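Local coordinates for protein malic enzyme (Entamoeba histolytica, PDB 3NV9) that probably catalyses the NADP-dependent oxidative decarboxylation of malate to pyruvate, and works as an entangled dimer that can activate the drug metronidazole, at residues Leu8-Glu12 and Lys28-Tyr32; Gln172-Tyr176 and Arg269-Lys273. One frame throughout, in Å; residues are numbered along the deposited sequence.

Contact 1 of 2, residues Leu8-Glu12 and Lys28-Tyr32; sequences LSNLE and KTQFY. With SO4 (sulfate ion), chain D.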
ATOM      1  N   LEU A   8      16.735   3.736 -24.037  1.00 25.48           N
ATOM      2  CA  LEU A   8      17.051   5.151 -23.755  1.00 26.64           C
ATOM      3  C   LEU A   8      18.550   5.478 -23.526  1.00 25.73           C
ATOM      4  O   LEU A   8      18.859   6.531 -22.963  1.00 25.29           O
ATOM      5  CB  LEU A   8      16.251   5.649 -22.545  1.00 25.33           C
ATOM      6  CG  LEU A   8      14.841   6.031 -22.952  1.00 30.49           C
ATOM      7  CD1 LEU A   8      14.073   6.588 -21.684  1.00 29.04           C
ATOM      8  CD2 LEU A   8      14.831   7.013 -24.153  1.00 26.87           C
ATOM      9  N   SER A   9      19.440   4.562 -23.913  1.00 25.70           N
ATOM     10  CA  SER A   9      20.919   4.710 -23.728  1.00 26.08           C
ATOM     11  C   SER A   9      21.615   5.744 -24.622  1.00 26.80           C
ATOM     12  O   SER A   9      22.749   6.122 -24.353  1.00 27.42           O
ATOM     13  CB  SER A   9      21.633   3.346 -23.911  1.00 25.94           C
ATOM     14  OG  SER A   9      21.092   2.667 -25.057  1.00 26.70           O
ATOM     15  N   ASN A  10      20.954   6.208 -25.678  1.00 27.48           N
ATOM     16  CA  ASN A  10      21.628   6.982 -26.696  1.00 28.50           C
ATOM     17  C   ASN A  10      20.975   8.340 -26.906  1.00 29.35           C
ATOM     18  O   ASN A  10      20.929   8.853 -28.031  1.00 29.73           O
ATOM     19  CB  ASN A  10      21.652   6.208 -28.017  1.00 28.02           C
ATOM     20  CG  ASN A  10      20.248   6.029 -28.634  1.00 29.12           C
ATOM     21  OD1 ASN A  10      19.227   5.921 -27.921  1.00 31.41           O
ATOM     22  ND2 ASN A  10      20.199   5.969 -29.975  1.00 28.07           N
ATOM     23  N   LEU A  11      20.457   8.917 -25.829  1.00 29.21           N
ATOM     24  CA  LEU A  11      19.782  10.200 -25.950  1.00 29.57           C
ATOM     25  C   LEU A  11      20.755  11.293 -26.419  1.00 29.68           C
ATOM     26  O   LEU A  11      20.402  12.064 -27.293  1.00 28.99           O
ATOM     27  CB  LEU A  11      19.074  10.614 -24.657  1.00 28.07           C
ATOM     28  CG  LEU A  11      18.564  12.065 -24.675  1.00 29.52           C
ATOM     29  CD1 LEU A  11      17.340  12.250 -25.532  1.00 28.01           C
ATOM     30  CD2 LEU A  11      18.278  12.545 -23.254  1.00 29.18           C
ATOM     31  N   GLU A  12      21.950  11.336 -25.827  1.00 30.02           N
ATOM     32  CA  GLU A  12      23.007  12.269 -26.207  1.00 32.23           C
ATOM     33  C   GLU A  12      23.197  12.374 -27.729  1.00 32.36           C
ATOM     34  O   GLU A  12      23.249  13.488 -28.281  1.00 33.02           O
ATOM     35  CB  GLU A  12      24.341  11.940 -25.506  1.00 31.73           C
ATOM     36  CG  GLU A  12      24.297  11.987 -23.950  1.00 35.81           C
ATOM     37  CD  GLU A  12      24.107  13.393 -23.327  1.00 40.61           C
ATOM     38  OE1 GLU A  12      24.563  14.411 -23.908  1.00 42.09           O
ATOM     39  OE2 GLU A  12      23.515  13.472 -22.216  1.00 41.28           O
ATOM     40  N   LYS A  28      17.313  18.177 -22.655  1.00 21.46           N
ATOM     41  CA  LYS A  28      17.239  16.966 -21.824  1.00 20.89           C
ATOM     42  C   LYS A  28      16.171  17.061 -20.749  1.00 20.85           C
ATOM     43  O   LYS A  28      15.487  16.065 -20.453  1.00 20.62           O
ATOM     44  CB  LYS A  28      18.566  16.679 -21.158  1.00 20.86           C
ATOM     45  CG  LYS A  28      19.595  16.131 -22.145  1.00 23.36           C
ATOM     46  CD  LYS A  28      21.048  16.335 -21.635  1.00 24.76           C
ATOM     47  CE  LYS A  28      21.356  15.406 -20.459  1.00 26.42           C
ATOM     48  NZ  LYS A  28      22.807  15.465 -20.105  1.00 28.61           N
ATOM     49  N   THR A  29      16.034  18.250 -20.158  1.00 20.69           N
ATOM     50  CA  THR A  29      15.106  18.458 -19.068  1.00 20.34           C
ATOM     51  C   THR A  29      13.677  18.280 -19.638  1.00 20.74           C
ATOM     52  O   THR A  29      12.894  17.477 -19.146  1.00 21.73           O
ATOM     53  CB  THR A  29      15.369  19.827 -18.360  1.00 19.79           C
ATOM     54  OG1 THR A  29      16.775  19.950 -18.060  1.00 19.70           O
ATOM     55  CG2 THR A  29      14.617  19.953 -17.011  1.00 20.05           C
ATOM     56  N   GLN A  30      13.388  19.005 -20.710  1.00 21.84           N
ATOM     57  CA  GLN A  30      12.111  18.983 -21.399  1.00 21.69           C
ATOM     58  C   GLN A  30      11.803  17.595 -21.959  1.00 21.94           C
ATOM     59  O   GLN A  30      10.667  17.149 -21.847  1.00 23.02           O
ATOM     60  CB  GLN A  30      12.096  20.053 -22.482  1.00 21.62           C
ATOM     61  CG  GLN A  30      11.823  21.508 -21.903  1.00 23.55           C
ATOM     62  CD  GLN A  30      10.455  21.583 -21.181  1.00 24.76           C
ATOM     63  OE1 GLN A  30       9.460  21.162 -21.754  1.00 25.65           O
ATOM     64  NE2 GLN A  30      10.433  22.014 -19.897  1.00 14.79           N
ATOM     65  N   PHE A  31      12.795  16.889 -22.509  1.00 21.59           N
ATOM     66  CA  PHE A  31      12.545  15.502 -22.993  1.00 21.20           C
ATOM     67  C   PHE A  31      12.031  14.590 -21.850  1.00 21.27           C
ATOM     68  O   PHE A  31      10.947  13.945 -21.985  1.00 21.69           O
ATOM     69  CB  PHE A  31      13.770  14.877 -23.650  1.00 20.34           C
ATOM     70  CG  PHE A  31      13.648  13.377 -23.877  1.00 22.95           C
ATOM     71  CD1 PHE A  31      12.852  12.876 -24.914  1.00 22.31           C
ATOM     72  CD2 PHE A  31      14.316  12.472 -23.043  1.00 22.88           C
ATOM     73  CE1 PHE A  31      12.713  11.477 -25.116  1.00 24.85           C
ATOM     74  CE2 PHE A  31      14.214  11.078 -23.250  1.00 23.86           C
ATOM     75  CZ  PHE A  31      13.406  10.575 -24.283  1.00 22.66           C
ATOM     76  N   TYR A  32      12.768  14.577 -20.735  1.00 20.36           N
ATOM     77  CA  TYR A  32      12.409  13.758 -19.604  1.00 20.73           C
ATOM     78  C   TYR A  32      11.137  14.190 -18.925  1.00 21.47           C
ATOM     79  O   TYR A  32      10.361  13.334 -18.516  1.00 22.89           O
ATOM     80  CB  TYR A  32      13.547  13.608 -18.619  1.00 20.05           C
ATOM     81  CG  TYR A  32      14.612  12.652 -19.127  1.00 20.30           C
ATOM     82  CD1 TYR A  32      14.306  11.312 -19.413  1.00 16.11           C
ATOM     83  CD2 TYR A  32      15.914  13.082 -19.337  1.00 18.13           C
ATOM     84  CE1 TYR A  32      15.261  10.456 -19.895  1.00 16.82           C
ATOM     85  CE2 TYR A  32      16.876  12.216 -19.818  1.00 16.92           C
ATOM     86  CZ  TYR A  32      16.553  10.926 -20.082  1.00 19.10           C
ATOM     87  OH  TYR A  32      17.536  10.090 -20.551  1.00 23.27           O
TER
HETATM   88  S   SO4 D 489       7.578  22.292 -17.384  1.00 46.23           S
HETATM   89  O1  SO4 D 489       8.821  22.731 -16.792  1.00 44.55           O
HETATM   90  O2  SO4 D 489       7.210  21.050 -16.662  1.00 44.54           O
HETATM   91  O3  SO4 D 489       6.506  23.270 -17.191  1.00 47.56           O
HETATM   92  O4  SO4 D 489       7.778  22.094 -18.820  1.00 44.96           O

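Contact 2 of 2, residues Gln172-Tyr176 and Arg269-Lys273; sequences QPNCY and RFYRK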
ATOM      1  N   GLN A 172      10.545  21.922   6.287  1.00 27.52           N
ATOM      2  CA  GLN A 172      11.153  22.212   7.581  1.00 29.34           C
ATOM      3  C   GLN A 172      10.491  23.490   8.100  1.00 29.55           C
ATOM      4  O   GLN A 172      10.172  24.371   7.300  1.00 29.91           O
ATOM      5  CB  GLN A 172      12.661  22.437   7.451  1.00 29.78           C
ATOM      6  CG  GLN A 172      13.020  23.732   6.712  1.00 31.96           C
ATOM      7  CD  GLN A 172      14.380  24.291   7.077  1.00 35.98           C
ATOM      8  OE1 GLN A 172      14.931  23.999   8.139  1.00 41.45           O
ATOM      9  NE2 GLN A 172      14.921  25.106   6.196  1.00 34.95           N
ATOM     10  N   PRO A 173      10.353  23.635   9.423  1.00 29.25           N
ATOM     11  CA  PRO A 173      10.850  22.771  10.460  1.00 28.98           C
ATOM     12  C   PRO A 173       9.880  21.661  10.838  1.00 28.09           C
ATOM     13  O   PRO A 173      10.185  20.873  11.747  1.00 27.27           O
ATOM     14  CB  PRO A 173      11.047  23.733  11.629  1.00 29.99           C
ATOM     15  CG  PRO A 173       9.905  24.751  11.434  1.00 29.24           C
ATOM     16  CD  PRO A 173       9.866  24.928   9.962  1.00 30.32           C
ATOM     17  N   ASN A 174       8.737  21.569  10.170  1.00 27.05           N
ATOM     18  CA  ASN A 174       7.833  20.453  10.445  1.00 27.47           C
ATOM     19  C   ASN A 174       8.559  19.071  10.380  1.00 27.40           C
ATOM     20  O   ASN A 174       8.433  18.241  11.298  1.00 26.11           O
ATOM     21  CB  ASN A 174       6.623  20.461   9.471  1.00 28.61           C
ATOM     22  CG  ASN A 174       5.470  21.362   9.925  1.00 30.21           C
ATOM     23  OD1 ASN A 174       5.513  21.986  10.989  1.00 35.46           O
ATOM     24  ND2 ASN A 174       4.418  21.422   9.103  1.00 30.72           N
ATOM     25  N   CYS A 175       9.340  18.822   9.314  1.00 26.68           N
ATOM     26  CA  CYS A 175      10.000  17.501   9.192  1.00 27.42           C
ATOM     27  C   CYS A 175      10.816  17.110  10.456  1.00 27.50           C
ATOM     28  O   CYS A 175      10.856  15.935  10.840  1.00 27.56           O
ATOM     29  CB  CYS A 175      10.889  17.453   7.951  1.00 26.95           C
ATOM     30  SG  CYS A 175      12.183  18.708   7.943  1.00 25.97           S
ATOM     31  N   TYR A 176      11.385  18.093  11.157  1.00 27.08           N
ATOM     32  CA  TYR A 176      12.161  17.760  12.380  1.00 27.48           C
ATOM     33  C   TYR A 176      11.293  17.245  13.520  1.00 27.33           C
ATOM     34  O   TYR A 176      11.540  16.158  14.114  1.00 27.74           O
ATOM     35  CB  TYR A 176      12.997  18.956  12.838  1.00 27.75           C
ATOM     36  CG  TYR A 176      14.022  19.428  11.828  1.00 27.25           C
ATOM     37  CD1 TYR A 176      15.071  18.562  11.388  1.00 29.69           C
ATOM     38  CD2 TYR A 176      13.992  20.719  11.336  1.00 25.61           C
ATOM     39  CE1 TYR A 176      16.032  19.000  10.490  1.00 25.61           C
ATOM     40  CE2 TYR A 176      14.925  21.151  10.405  1.00 30.55           C
ATOM     41  CZ  TYR A 176      15.958  20.275   9.995  1.00 28.58           C
ATOM     42  OH  TYR A 176      16.922  20.732   9.121  1.00 30.45           O
ATOM     43  N   ARG A 269      12.723  25.228  17.216  1.00 51.04           N
ATOM     44  CA  ARG A 269      12.280  24.298  16.213  1.00 48.70           C
ATOM     45  C   ARG A 269      13.448  24.094  15.267  1.00 47.42           C
ATOM     46  O   ARG A 269      13.568  23.041  14.640  1.00 46.69           O
ATOM     47  CB  ARG A 269      11.079  24.852  15.476  1.00 48.52           C
ATOM     48  CG  ARG A 269       9.795  24.674  16.233  1.00 48.46           C
ATOM     49  CD  ARG A 269       8.830  25.787  15.897  1.00 48.01           C
ATOM     50  NE  ARG A 269       9.089  26.392  14.589  1.00 45.82           N
ATOM     51  CZ  ARG A 269       8.436  27.451  14.117  1.00 48.30           C
ATOM     52  NH1 ARG A 269       7.486  28.022  14.857  1.00 50.65           N
ATOM     53  NH2 ARG A 269       8.726  27.949  12.914  1.00 47.73           N
ATOM     54  N   PHE A 270      14.323  25.104  15.212  1.00 46.04           N
ATOM     55  CA  PHE A 270      15.517  25.101  14.372  1.00 44.29           C
ATOM     56  C   PHE A 270      16.817  24.752  15.135  1.00 42.21           C
ATOM     57  O   PHE A 270      17.901  25.210  14.785  1.00 41.93           O
ATOM     58  CB  PHE A 270      15.642  26.458  13.690  1.00 44.50           C
ATOM     59  CG  PHE A 270      14.675  26.668  12.530  1.00 48.92           C
ATOM     60  CD1 PHE A 270      13.479  27.400  12.707  1.00 51.44           C
ATOM     61  CD2 PHE A 270      14.955  26.150  11.248  1.00 49.57           C
ATOM     62  CE1 PHE A 270      12.585  27.611  11.604  1.00 51.93           C
ATOM     63  CE2 PHE A 270      14.065  26.365  10.144  1.00 50.97           C
ATOM     64  CZ  PHE A 270      12.890  27.096  10.320  1.00 50.85           C
ATOM     65  N   TYR A 271      16.718  23.939  16.168  1.00 40.83           N
ATOM     66  CA  TYR A 271      17.892  23.571  16.951  1.00 41.04           C
ATOM     67  C   TYR A 271      19.080  22.999  16.098  1.00 41.61           C
ATOM     68  O   TYR A 271      20.247  23.289  16.399  1.00 41.40           O
ATOM     69  CB  TYR A 271      17.512  22.595  18.049  1.00 40.68           C
ATOM     70  CG  TYR A 271      17.249  21.174  17.582  1.00 44.12           C
ATOM     71  CD1 TYR A 271      18.258  20.199  17.613  1.00 46.70           C
ATOM     72  CD2 TYR A 271      15.983  20.789  17.133  1.00 47.37           C
ATOM     73  CE1 TYR A 271      18.023  18.883  17.196  1.00 45.71           C
ATOM     74  CE2 TYR A 271      15.732  19.480  16.708  1.00 49.24           C
ATOM     75  CZ  TYR A 271      16.759  18.522  16.737  1.00 49.63           C
ATOM     76  OH  TYR A 271      16.495  17.210  16.304  1.00 50.73           O
ATOM     77  N   ARG A 272      18.784  22.214  15.041  1.00 40.08           N
ATOM     78  CA  ARG A 272      19.851  21.687  14.186  1.00 38.57           C
ATOM     79  C   ARG A 272      20.668  22.823  13.529  1.00 37.83           C
ATOM     80  O   ARG A 272      21.899  22.780  13.474  1.00 37.23           O
ATOM     81  CB  ARG A 272      19.325  20.611  13.187  1.00 38.24           C
ATOM     82  CG  ARG A 272      18.219  19.689  13.746  1.00 35.33           C
ATOM     83  CD  ARG A 272      18.346  18.158  13.462  1.00 36.47           C
ATOM     84  NE  ARG A 272      19.460  17.618  14.193  1.00 33.66           N
ATOM     85  CZ  ARG A 272      19.631  16.375  14.648  1.00 34.78           C
ATOM     86  NH1 ARG A 272      18.759  15.351  14.475  1.00 27.34           N
ATOM     87  NH2 ARG A 272      20.755  16.188  15.328  1.00 32.08           N
ATOM     88  N   LYS A 273      20.009  23.876  13.061  1.00 37.58           N
ATOM     89  CA  LYS A 273      20.779  25.007  12.525  1.00 37.35           C
ATOM     90  C   LYS A 273      21.573  25.677  13.658  1.00 37.78           C
ATOM     91  O   LYS A 273      22.697  26.157  13.440  1.00 36.85           O
ATOM     92  CB  LYS A 273      19.910  26.034  11.777  1.00 37.19           C
ATOM     93  CG  LYS A 273      19.090  25.490  10.588  1.00 36.96           C
ATOM     94  CD  LYS A 273      18.113  26.566  10.028  1.00 39.29           C
ATOM     95  CE  LYS A 273      18.804  27.881   9.611  1.00 39.62           C
ATOM     96  NZ  LYS A 273      17.853  28.910   9.078  1.00 41.80           N
TER
HETATM   97  O   HOH W   1      11.518  21.227  14.895  1.00 49.09           O

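Contact 1 of 2, residues Leu8-Glu12 and Lys28-Tyr32
Leu11 is the bump of this contact, and the side chains on one flank of the helical segment 28-32 make the hollow that receives it. Its CD1 sits over the face of the Phe31 ring, 4.1 Å from the centroid and 18° off the normal, a CH-pi contact. Its other methyl, CD2, lies 3.7 Å from Tyr32 CE2 and 4.0 Å from Lys28 CG, so the forked end of the leucine is held among three side chains within about one helical turn. Leu8 fills the space beside it: CD2 meets the edge of the Phe31 ring, 3.8 Å from CZ, while CD1 approaches the edge of Tyr32, 4.4 Å from CE1. Branched leucines suit these places because each can touch both flat rings at once.

At the edge of this apolar patch the chemistry changes. Lys28 touches Leu11 through CG and carries its amine on past the leucine. There NZ is hydrogen-bonded to the backbone oxygen of Asp352, its strongest polar partner, and donates to OE2 of Glu12 at 3.0 Å in a salt bridge. Glu12 OE1 pairs in turn with Arg24. Gln30 takes no part in the contact; its NE2 is hydrogen-bonded, at 2.9 Å, to O4 of a sulfate ion probably from the crystallisation liquor.

The contact lays the start of the chain across the long helix 21-43. Helix 470-485 packs on Phe31 through Cys476 and Ala480, and the second subunit closes in as its Trp60 covers Leu8 and its Asn59 touches Tyr32.

Contact 2 of 2, residues Gln172-Tyr176 and Arg269-Lys273
Pro173 overlaps the aromatic ring of Phe270, its CB lying over the ring face 4.2 Å from the centroid and 15° off the normal, a CH-pi contact, with CD 3.7 Å from Phe270 CZ. The peptide bond before Pro173 is cis, a geometry proline tolerates, and it turns the chain just ahead of helix 174-185. The guanidinium of Arg269 approaches the proline obliquely, its NE 3.6 Å from Pro173 CG. One helical turn on, Tyr176 repeats the theme: Arg272 CG stands over its ring, 4.3 Å from the centroid, so the arginine is used here for its methylenes. Helix 229-240 borders the pair, with Thr232 touching both Tyr176 and Arg272.

The contact joins the start of a helix from the N-terminal domain to that of helix 271-279 in the NAD-binding domain, where Phe270 takes the N-cap position. One water donates to Arg269 O at 2.7 Å and weakly to Pro173 O at 3.4 Å, while Gln172 OE1, 3.2 Å from Phe270 CE2 at the ring edge, is buried without a polar partner. The two domains therefore meet here through CH-pi and apolar packing plus one bridging water, without a direct hydrogen bond between the segments.

How the contacts relate
Starting from the N terminus, contact 1 comes first and closes a short loop: only 15 residues, nine of them helical, separate its segments, so the chain doubles back at once onto helix 21-43. Contact 2 opens far later and closes a much longer loop of 92 residues, which runs through helix 193-213 and the strands 222-225 and 248-252 of the NAD-binding domain before returning. The two loops follow in series, neither nesting nor crossing. Their centres lie 37 Å apart on opposite sides of the chain's centre, without touching. Contact 1 joins the N-terminal region to helix 21-43, next to the second subunit, whereas contact 2 joins the two domains of one chain.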